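Local structure of FMN-binding protein (Syntrophomonas wolfei subsp. wolfei, 3IN6) at residues S24-N29 with I96-E101; S50-I55 with I60-F65; A72-T77 with L133-V138. The protein binds flavin mononucleotide at sites built from both subunits of a dimer, consistent with a role in flavin-dependent redox chemistry that is not yet defined. All blocks are in the same frame, centred on the assembly; numbering follows the deposited sequence.

All three contacts reach one antiparallel sheet, whose strand order is consistent with the FMN-binding split barrel. Interaction 1 lays the end of helix 2-28 on strand 92-106, interaction 2 is the hairpin of strands 52-55 and 59-64, and interaction 3 sets helix 68-77 against strand 131-141, which lies between the strands of the other two. The centres lie about 9 Å (1 and 2), about 12 Å (2 and 3) and about 14 Å (1 and 3) apart. Along the chain, interaction 2 falls within the loop closed by interaction 1, whereas interactions 1 and 3 interleave. Interaction 2 holds one flavin, and Arg97 of interaction 1 reaches the other, which links fold and dimer.

Interaction 1: S24-N29 with I96-E101; sequences SLINAN and IRVYVE. With FMN (flavin mononucleotide), chain E.
Leu25 and Ile96 meet mainly through one methyl group: CD1 of the leucine lies 3.9 Å from CB of the isoleucine and about as near to its CG2 branch. The two side chains cross obliquely. In Ile96 the CG1 branch stands anti to the backbone N (chi1 -166°) and leads away from the helix, which leaves CB and CG2, the latter wedged between the backbone N and the carbonyl carbon, as the surface that Leu25 touches. The next residue, Ile26, comes up beside Val98, its CG1 lying 4.3 Å from CG2 of the valine, a looser apolar touch than the first.

Ile26 O accepts both the backbone N of Asn29, at 3.0 Å, and Asn29 ND2, at 2.7 Å; the side-chain bond is bent at the hydrogen (132°) but lies in the carbonyl plane. Asn29 has positive phi, and its ND2 also reaches Leu52 O, so the amide ties this end of helix 2-28 to the neighbouring hairpin.

Arg97, between the two strand residues that face the helix, points the other way. Its chain bends at chi3 and brings NH1 within 3.1 Å of O2P of the FMN of chain E, with the phosphate at the guanidinium edge. Tyr99 OH sits 3.4 Å above one face of that group, toward its rim, and is itself bonded to Asn45 OD1 of the second subunit; NH1 also meets Ile46 O of that subunit. These partners probably fix the guanidinium's rotation at the phosphate.

Strand 92-106 runs between strands 79-87 and 131-141, bonded to both, while Leu18 and Ala22 of helix 2-28 continue the cover over Ile96, and Leu25 also rests on Leu86 of strand 79-87.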
# COMPACT_ATOMS: atom_id res chain seq x y z
N SER A 24 12.32 13.66 3.18
CA SER A 24 12.38 13.44 4.62
C SER A 24 11.78 12.11 5.06
O SER A 24 12.42 11.35 5.79
CB SER A 24 11.68 14.56 5.38
OG SER A 24 12.44 15.74 5.32
N LEU A 25 10.56 11.84 4.61
CA LEU A 25 9.84 10.63 5.03
C LEU A 25 10.47 9.35 4.48
O LEU A 25 10.54 8.36 5.18
CB LEU A 25 8.36 10.74 4.67
CG LEU A 25 7.57 11.82 5.42
CD1 LEU A 25 6.25 12.13 4.76
CD2 LEU A 25 7.36 11.38 6.87
N ILE A 26 10.90 9.35 3.22
CA ILE A 26 11.55 8.17 2.67
C ILE A 26 12.86 7.89 3.40
O ILE A 26 13.08 6.79 3.92
CB ILE A 26 11.81 8.30 1.16
CG1 ILE A 26 10.49 8.28 0.38
CG2 ILE A 26 12.70 7.16 0.67
CD1 ILE A 26 9.77 6.92 0.42
N ASN A 27 13.73 8.89 3.47
CA ASN A 27 15.04 8.68 4.06
C ASN A 27 15.03 8.37 5.57
O ASN A 27 15.98 7.78 6.07
CB ASN A 27 15.97 9.84 3.72
CG ASN A 27 16.30 9.91 2.24
OD1 ASN A 27 16.14 8.92 1.49
ND2 ASN A 27 16.80 11.06 1.80
N ALA A 28 13.95 8.72 6.26
CA ALA A 28 13.81 8.38 7.71
C ALA A 28 13.68 6.87 7.92
O ALA A 28 14.00 6.35 8.98
CB ALA A 28 12.62 9.10 8.32
N ASN A 29 13.19 6.16 6.90
CA ASN A 29 13.03 4.70 6.92
C ASN A 29 12.09 4.22 8.05
O ASN A 29 12.46 3.40 8.88
CB ASN A 29 14.40 3.98 6.99
CG ASN A 29 15.21 4.10 5.69
OD1 ASN A 29 16.23 3.44 5.55
ND2 ASN A 29 14.76 4.91 4.75
N ILE A 96 3.19 10.38 2.71
CA ILE A 96 3.42 10.78 1.32
C ILE A 96 3.25 9.57 0.43
O ILE A 96 3.34 8.42 0.91
CB ILE A 96 4.87 11.31 1.16
CG1 ILE A 96 5.10 12.07 -0.16
CG2 ILE A 96 5.90 10.14 1.34
CD1 ILE A 96 4.39 13.44 -0.27
N ARG A 97 2.98 9.82 -0.85
CA ARG A 97 2.91 8.77 -1.85
C ARG A 97 3.89 9.12 -2.92
O ARG A 97 3.82 10.22 -3.48
CB ARG A 97 1.52 8.65 -2.45
CG ARG A 97 0.52 8.00 -1.54
CD ARG A 97 -0.86 7.94 -2.18
NE ARG A 97 -1.44 9.25 -2.44
CZ ARG A 97 -2.65 9.45 -2.97
NH1 ARG A 97 -3.43 8.42 -3.30
NH2 ARG A 97 -3.09 10.68 -3.18
N VAL A 98 4.80 8.19 -3.21
CA VAL A 98 5.79 8.39 -4.24
C VAL A 98 5.64 7.30 -5.31
O VAL A 98 5.92 6.13 -5.05
CB VAL A 98 7.21 8.36 -3.67
CG1 VAL A 98 8.20 8.71 -4.74
CG2 VAL A 98 7.37 9.30 -2.44
N TYR A 99 5.25 7.71 -6.52
CA TYR A 99 5.05 6.80 -7.65
C TYR A 99 6.32 6.63 -8.44
O TYR A 99 6.97 7.60 -8.82
CB TYR A 99 3.94 7.33 -8.56
CG TYR A 99 2.62 7.46 -7.85
CD1 TYR A 99 2.37 8.54 -7.04
CD2 TYR A 99 1.62 6.52 -8.02
CE1 TYR A 99 1.18 8.69 -6.40
CE2 TYR A 99 0.42 6.65 -7.35
CZ TYR A 99 0.20 7.74 -6.56
OH TYR A 99 -0.98 7.91 -5.89
N VAL A 100 6.63 5.37 -8.76
CA VAL A 100 7.91 5.04 -9.34
C VAL A 100 7.87 4.05 -10.51
O VAL A 100 6.89 3.36 -10.75
CB VAL A 100 8.81 4.40 -8.25
CG1 VAL A 100 9.13 5.39 -7.10
CG2 VAL A 100 8.15 3.12 -7.69
N GLU A 101 8.98 4.00 -11.22
CA GLU A 101 9.20 3.01 -12.27
C GLU A 101 10.59 2.45 -12.08
O GLU A 101 11.53 3.20 -11.86
CB GLU A 101 9.08 3.62 -13.65
CG GLU A 101 7.69 4.10 -13.96
CD GLU A 101 7.55 4.63 -15.38
OE1 GLU A 101 8.58 4.74 -16.10
OE2 GLU A 101 6.40 4.94 -15.77
N1 FMN E . -11.99 7.63 1.11
C2 FMN E . -12.97 6.73 0.77
O2 FMN E . -13.51 6.82 -0.34
N3 FMN E . -13.33 5.74 1.67
C4 FMN E . -12.71 5.65 2.91
O4 FMN E . -13.04 4.77 3.71
C4A FMN E . -11.73 6.57 3.25
N5 FMN E . -11.10 6.49 4.48
C5A FMN E . -10.13 7.41 4.82
C6 FMN E . -9.52 7.30 6.07
C7 FMN E . -8.53 8.20 6.44
C7M FMN E . -7.90 8.07 7.80
C8 FMN E . -8.14 9.21 5.56
C8M FMN E . -7.07 10.18 5.95
C9 FMN E . -8.74 9.31 4.30
C9A FMN E . -9.75 8.41 3.91
N10 FMN E . -10.37 8.48 2.66
C10 FMN E . -11.37 7.57 2.34
C1' FMN E . -10.04 9.54 1.64
C2' FMN E . -9.12 9.05 0.52
O2' FMN E . -7.95 8.50 1.05
C3' FMN E . -8.81 10.22 -0.43
O3' FMN E . -9.99 10.52 -1.14
C4' FMN E . -7.63 9.92 -1.37
O4' FMN E . -7.15 11.10 -1.98
C5' FMN E . -8.04 8.98 -2.48
O5' FMN E . -6.92 8.69 -3.28
P FMN E . -7.07 8.37 -4.85
O1P FMN E . -7.93 7.14 -5.03
O2P FMN E . -5.68 8.11 -5.39
O3P FMN E . -7.67 9.55 -5.60

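Interaction 2: S50-I55 with I60-F65; sequences SVLEMI and IICARF. With FMN (flavin mononucleotide), chain C.
The FMN pocket begins at the end of this beta hairpin, where Val51 and Ala63 face each other and share the flavin's pyrimidine edge. Val51 N donates to O4 of the FMN of chain C at 2.7 Å, and the flavin N3 donates to Ala63 O at 2.9 Å. Ser50 N adds a nearly straight bond to N5 (169°), and Phe65 N one to O2, so backbone groups of both segments read the ring's polar rim.

Val51 is the centre of an inverse gamma turn, and its O accepts Ala63 N at 3.1 Å, which couples the two flavin-binding backbones. Its CG1, anti to the backbone N (chi1 -176°), presses on Ala63 CB at 3.5 Å, and CG2 meets the edge of the Phe65 ring at CE1, 3.8 Å away. That ring lays one face over the flavin, with C2 3.5 Å above its plane, while CE1 and CZ lie over the N3, C4, C4A and C10 region. Replacing Phe65 with an alanine would probably leave this flavin face without its aromatic cover and Val51 CG2 without its neighbour.

Further along, Glu53 and Ile61 form a hydrogen-bonded antiparallel pair, with Ile61 N 2.8 Å from Glu53 O. They are flanked by the non-hydrogen-bonded pairs Leu52-Cys62 and Met54-Ile60, the first packed tightly, with Leu52 CD2 3.4 Å from Cys62 CB.

Helix 110-120 covers the side of Glu53 and Ile61, its Arg114 and Arg118 holding the glutamate carboxylate by salt bridges. Helix 2-28 meets Leu52 and Met54 on the other side, and strand 131-141 is hydrogen-bonded to strand 59-64 along its second edge.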
# COMPACT_ATOMS: atom_id res chain seq x y z
N SER A 50 11.34 -0.81 4.01
CA SER A 50 11.91 0.40 4.60
C SER A 50 13.44 0.64 4.39
O SER A 50 13.92 1.71 4.79
CB SER A 50 11.58 0.46 6.10
OG SER A 50 12.29 -0.52 6.82
N VAL A 51 14.21 -0.30 3.82
CA VAL A 51 15.65 -0.02 3.59
C VAL A 51 15.76 0.79 2.29
O VAL A 51 16.09 0.26 1.22
CB VAL A 51 16.52 -1.28 3.55
CG1 VAL A 51 17.99 -0.89 3.40
CG2 VAL A 51 16.32 -2.08 4.82
N LEU A 52 15.49 2.10 2.42
CA LEU A 52 15.39 3.01 1.27
C LEU A 52 16.16 4.31 1.40
O LEU A 52 16.45 4.78 2.50
CB LEU A 52 13.94 3.48 1.11
CG LEU A 52 12.79 2.53 0.90
CD1 LEU A 52 11.53 3.37 0.82
CD2 LEU A 52 13.00 1.69 -0.38
N GLU A 53 16.39 4.92 0.24
CA GLU A 53 17.03 6.22 0.15
C GLU A 53 16.64 6.95 -1.13
O GLU A 53 16.68 6.37 -2.24
CB GLU A 53 18.55 6.06 0.24
CG GLU A 53 19.29 7.38 0.30
CD GLU A 53 20.77 7.19 0.62
OE1 GLU A 53 21.14 6.15 1.18
OE2 GLU A 53 21.54 8.11 0.34
N MSE A 54 16.23 8.21 -0.98
CA MSE A 54 15.91 9.07 -2.12
C MSE A 54 17.15 9.93 -2.40
O MSE A 54 17.73 10.51 -1.48
CB MSE A 54 14.68 9.93 -1.84
CG MSE A 54 14.45 11.06 -2.81
SE MSE A 54 12.69 11.80 -2.45
CE MSE A 54 12.76 13.42 -3.54
N ILE A 55 17.56 9.94 -3.67
CA ILE A 55 18.75 10.66 -4.14
C ILE A 55 18.27 11.70 -5.16
O ILE A 55 17.52 11.38 -6.09
CB ILE A 55 19.76 9.68 -4.81
CG1 ILE A 55 20.21 8.60 -3.81
CG2 ILE A 55 20.97 10.42 -5.36
CD1 ILE A 55 20.87 7.41 -4.45
N ILE A 60 14.93 6.78 -6.25
CA ILE A 60 14.79 6.06 -4.98
C ILE A 60 15.54 4.75 -5.18
O ILE A 60 15.40 4.09 -6.21
CB ILE A 60 13.32 5.79 -4.54
CG1 ILE A 60 12.63 7.09 -4.12
CG2 ILE A 60 13.29 4.85 -3.33
CD1 ILE A 60 11.13 6.92 -3.95
N ILE A 61 16.40 4.42 -4.22
CA ILE A 61 17.12 3.15 -4.22
C ILE A 61 16.63 2.36 -3.02
O ILE A 61 16.24 2.91 -1.99
CB ILE A 61 18.66 3.26 -4.27
CG1 ILE A 61 19.23 4.02 -3.07
CG2 ILE A 61 19.12 3.92 -5.57
CD1 ILE A 61 20.74 3.80 -2.90
N CYS A 62 16.68 1.06 -3.18
CA CYS A 62 16.08 0.17 -2.24
C CYS A 62 16.84 -1.15 -2.19
O CYS A 62 17.23 -1.69 -3.25
CB CYS A 62 14.66 -0.00 -2.78
SG CYS A 62 13.74 -1.37 -2.27
N ALA A 63 17.06 -1.66 -0.98
CA ALA A 63 17.73 -2.94 -0.79
C ALA A 63 16.72 -4.05 -1.00
O ALA A 63 15.65 -4.04 -0.39
CB ALA A 63 18.31 -3.03 0.60
N ARG A 64 17.04 -5.01 -1.86
CA ARG A 64 16.16 -6.14 -2.02
C ARG A 64 16.82 -7.39 -1.39
O ARG A 64 17.81 -7.92 -1.91
CB ARG A 64 15.80 -6.35 -3.48
CG ARG A 64 14.70 -7.38 -3.69
CD ARG A 64 15.30 -8.71 -3.99
NE ARG A 64 14.39 -9.85 -3.81
CZ ARG A 64 14.57 -11.02 -4.42
NH1 ARG A 64 15.59 -11.19 -5.24
NH2 ARG A 64 13.71 -12.01 -4.21
N PHE A 65 16.27 -7.80 -0.25
CA PHE A 65 16.73 -8.98 0.47
C PHE A 65 15.61 -10.02 0.66
O PHE A 65 15.89 -11.21 0.70
CB PHE A 65 17.43 -8.62 1.79
CG PHE A 65 16.60 -7.80 2.74
CD1 PHE A 65 16.59 -6.41 2.66
CD2 PHE A 65 15.87 -8.41 3.76
CE1 PHE A 65 15.84 -5.64 3.56
CE2 PHE A 65 15.12 -7.65 4.67
CZ PHE A 65 15.10 -6.27 4.57
N1 FMN C . 12.28 -6.51 2.42
C2 FMN C . 13.10 -5.98 1.44
O2 FMN C . 13.44 -6.67 0.47
N3 FMN C . 13.54 -4.67 1.54
C4 FMN C . 13.18 -3.88 2.63
O4 FMN C . 13.60 -2.72 2.70
C4A FMN C . 12.36 -4.43 3.63
N5 FMN C . 11.98 -3.68 4.74
C5A FMN C . 11.16 -4.21 5.73
C6 FMN C . 10.80 -3.41 6.82
C7 FMN C . 9.98 -3.94 7.83
C7M FMN C . 9.60 -3.07 8.99
C8 FMN C . 9.51 -5.25 7.74
C8M FMN C . 8.62 -5.83 8.81
C9 FMN C . 9.87 -6.04 6.64
C9A FMN C . 10.71 -5.53 5.63
N10 FMN C . 11.08 -6.29 4.51
C10 FMN C . 11.91 -5.75 3.52
C1' FMN C . 10.63 -7.73 4.36
C2' FMN C . 9.43 -7.89 3.42
O2' FMN C . 8.37 -7.05 3.83
C3' FMN C . 9.01 -9.36 3.40
O3' FMN C . 10.01 -10.10 2.71
C4' FMN C . 7.64 -9.61 2.76
O4' FMN C . 7.23 -10.93 3.02
C5' FMN C . 7.65 -9.40 1.26
O5' FMN C . 6.35 -9.57 0.76
P FMN C . 6.07 -10.09 -0.75
O1P FMN C . 6.43 -11.54 -0.90
O2P FMN C . 6.86 -9.30 -1.79
O3P FMN C . 4.59 -9.95 -0.90

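Interaction 3: A72-T77 with L133-V138; sequences ANLKET and LVFKIV
Leu74 drives one methyl into the notch between Leu133 and Phe135. Its CD1 stands 3.8 Å from CD1 of Leu133 and equally near CZ of Phe135, so that a single carbon touches both strand residues. The aliphatic and the aromatic partner are met differently. Against Leu133 the approach is methyl to methyl, the side chains lying at a slant to one another. Against Phe135 the leucine comes at about a right angle and reaches the ring at its edge, near the ring plane, where CE1 is 3.9 Å from CD1 and 4.1 Å from CD2. Both leucine methyls therefore border the CE1 corner, with CD1 alone serving CZ.

The torsions bring these groups together from a distance, for the nearest CA atoms, those of Leu74 and Leu133, are 9.5 Å apart. In Leu74, CG is set anti to the carbonyl carbon (chi1 -68°), and CD1 lies anti to CA, which carries that methyl outward to the strand. Phe135 also has CG beside the backbone N, and its ring stands nearly perpendicular to the CA-CB-CG plane (chi2 -91°), which offers the CE1 and CZ edge to the helix.

Leu133 and Phe135 are two apart on strand 131-141, a central strand of the antiparallel sheet whose topology is consistent with the FMN-binding split barrel. Helix 68-77 follows the hairpin strand 59-64 and carries Thr70, which binds FMN, one turn before Leu74; the side chain of Leu133 is about 7 Å from a bound flavin.

Around the three residues the apolar packing continues: Leu35 of strand 33-38 touches both Leu74 and Phe135, and the Phe135 ring meets Phe82 edge-to-face. Next to Leu74 in sequence, Lys75 forms a salt bridge with Asp105 of strand 92-106.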
# COMPACT_ATOMS: atom_id res chain seq x y z
N ALA A 72 9.40 -9.93 -8.35
CA ALA A 72 8.87 -10.57 -9.57
C ALA A 72 7.93 -9.62 -10.31
O ALA A 72 7.96 -9.55 -11.53
CB ALA A 72 8.15 -11.88 -9.24
N ASN A 73 7.06 -8.92 -9.58
CA ASN A 73 6.15 -7.93 -10.19
C ASN A 73 6.93 -6.79 -10.90
O ASN A 73 6.72 -6.49 -12.10
CB ASN A 73 5.22 -7.36 -9.14
CG ASN A 73 4.13 -8.34 -8.74
OD1 ASN A 73 3.89 -9.34 -9.41
ND2 ASN A 73 3.45 -8.04 -7.64
N LEU A 74 7.90 -6.22 -10.18
CA LEU A 74 8.71 -5.15 -10.76
C LEU A 74 9.39 -5.59 -12.05
O LEU A 74 9.44 -4.81 -13.00
CB LEU A 74 9.74 -4.63 -9.75
CG LEU A 74 9.10 -3.90 -8.57
CD1 LEU A 74 10.16 -3.64 -7.49
CD2 LEU A 74 8.39 -2.58 -9.03
N LYS A 75 9.84 -6.84 -12.12
CA LYS A 75 10.48 -7.32 -13.35
C LYS A 75 9.47 -7.57 -14.46
O LYS A 75 9.84 -7.56 -15.63
CB LYS A 75 11.29 -8.61 -13.13
CG LYS A 75 12.39 -8.52 -12.07
CD LYS A 75 13.47 -7.51 -12.35
CE LYS A 75 14.37 -7.94 -13.52
NZ LYS A 75 15.49 -6.98 -13.72
N GLU A 76 8.20 -7.82 -14.12
CA GLU A 76 7.16 -8.01 -15.14
C GLU A 76 6.63 -6.70 -15.69
O GLU A 76 6.51 -6.53 -16.90
CB GLU A 76 5.94 -8.79 -14.61
CG GLU A 76 6.18 -10.24 -14.48
CD GLU A 76 4.95 -11.04 -14.14
OE1 GLU A 76 3.80 -10.61 -14.36
OE2 GLU A 76 5.15 -12.15 -13.63
N THR A 77 6.30 -5.78 -14.80
CA THR A 77 5.66 -4.52 -15.20
C THR A 77 6.47 -3.26 -14.93
O THR A 77 6.20 -2.23 -15.54
CB THR A 77 4.33 -4.35 -14.45
OG1 THR A 77 4.56 -4.21 -13.04
CG2 THR A 77 3.44 -5.52 -14.70
N LEU A 133 17.70 -2.09 -6.08
CA LEU A 133 16.71 -1.68 -7.04
C LEU A 133 16.79 -0.17 -7.18
O LEU A 133 16.79 0.55 -6.18
CB LEU A 133 15.30 -2.10 -6.61
CG LEU A 133 15.08 -3.59 -6.41
CD1 LEU A 133 13.66 -3.82 -5.94
CD2 LEU A 133 15.39 -4.38 -7.69
N VAL A 134 16.88 0.31 -8.42
CA VAL A 134 16.98 1.74 -8.66
C VAL A 134 15.69 2.19 -9.29
O VAL A 134 15.31 1.68 -10.35
CB VAL A 134 18.18 2.08 -9.57
CG1 VAL A 134 18.34 3.59 -9.69
CG2 VAL A 134 19.47 1.42 -9.02
N PHE A 135 15.00 3.13 -8.64
CA PHE A 135 13.73 3.65 -9.17
C PHE A 135 13.80 5.08 -9.65
O PHE A 135 14.52 5.89 -9.10
CB PHE A 135 12.61 3.60 -8.12
CG PHE A 135 12.31 2.23 -7.58
CD1 PHE A 135 11.36 1.42 -8.18
CD2 PHE A 135 12.94 1.77 -6.42
CE1 PHE A 135 11.06 0.15 -7.66
CE2 PHE A 135 12.64 0.51 -5.89
CZ PHE A 135 11.70 -0.30 -6.52
N LYS A 136 13.03 5.38 -10.70
CA LYS A 136 12.86 6.74 -11.18
C LYS A 136 11.56 7.21 -10.59
O LYS A 136 10.55 6.48 -10.66
CB LYS A 136 12.79 6.78 -12.71
CG LYS A 136 12.35 8.14 -13.28
CD LYS A 136 12.17 8.08 -14.81
CE LYS A 136 11.60 9.38 -15.37
NZ LYS A 136 11.37 9.31 -16.86
N ILE A 137 11.57 8.40 -10.00
CA ILE A 137 10.37 8.98 -9.41
C ILE A 137 9.57 9.61 -10.54
O ILE A 137 10.09 10.43 -11.29
CB ILE A 137 10.66 10.07 -8.38
CG1 ILE A 137 11.41 9.50 -7.17
CG2 ILE A 137 9.36 10.73 -7.97
CD1 ILE A 137 11.86 10.53 -6.22
N VAL A 138 8.30 9.25 -10.61
CA VAL A 138 7.42 9.69 -11.68
C VAL A 138 6.38 10.73 -11.25
O VAL A 138 5.94 11.56 -12.05
CB VAL A 138 6.77 8.42 -12.31
CG1 VAL A 138 5.40 8.69 -12.87
CG2 VAL A 138 7.72 7.84 -13.37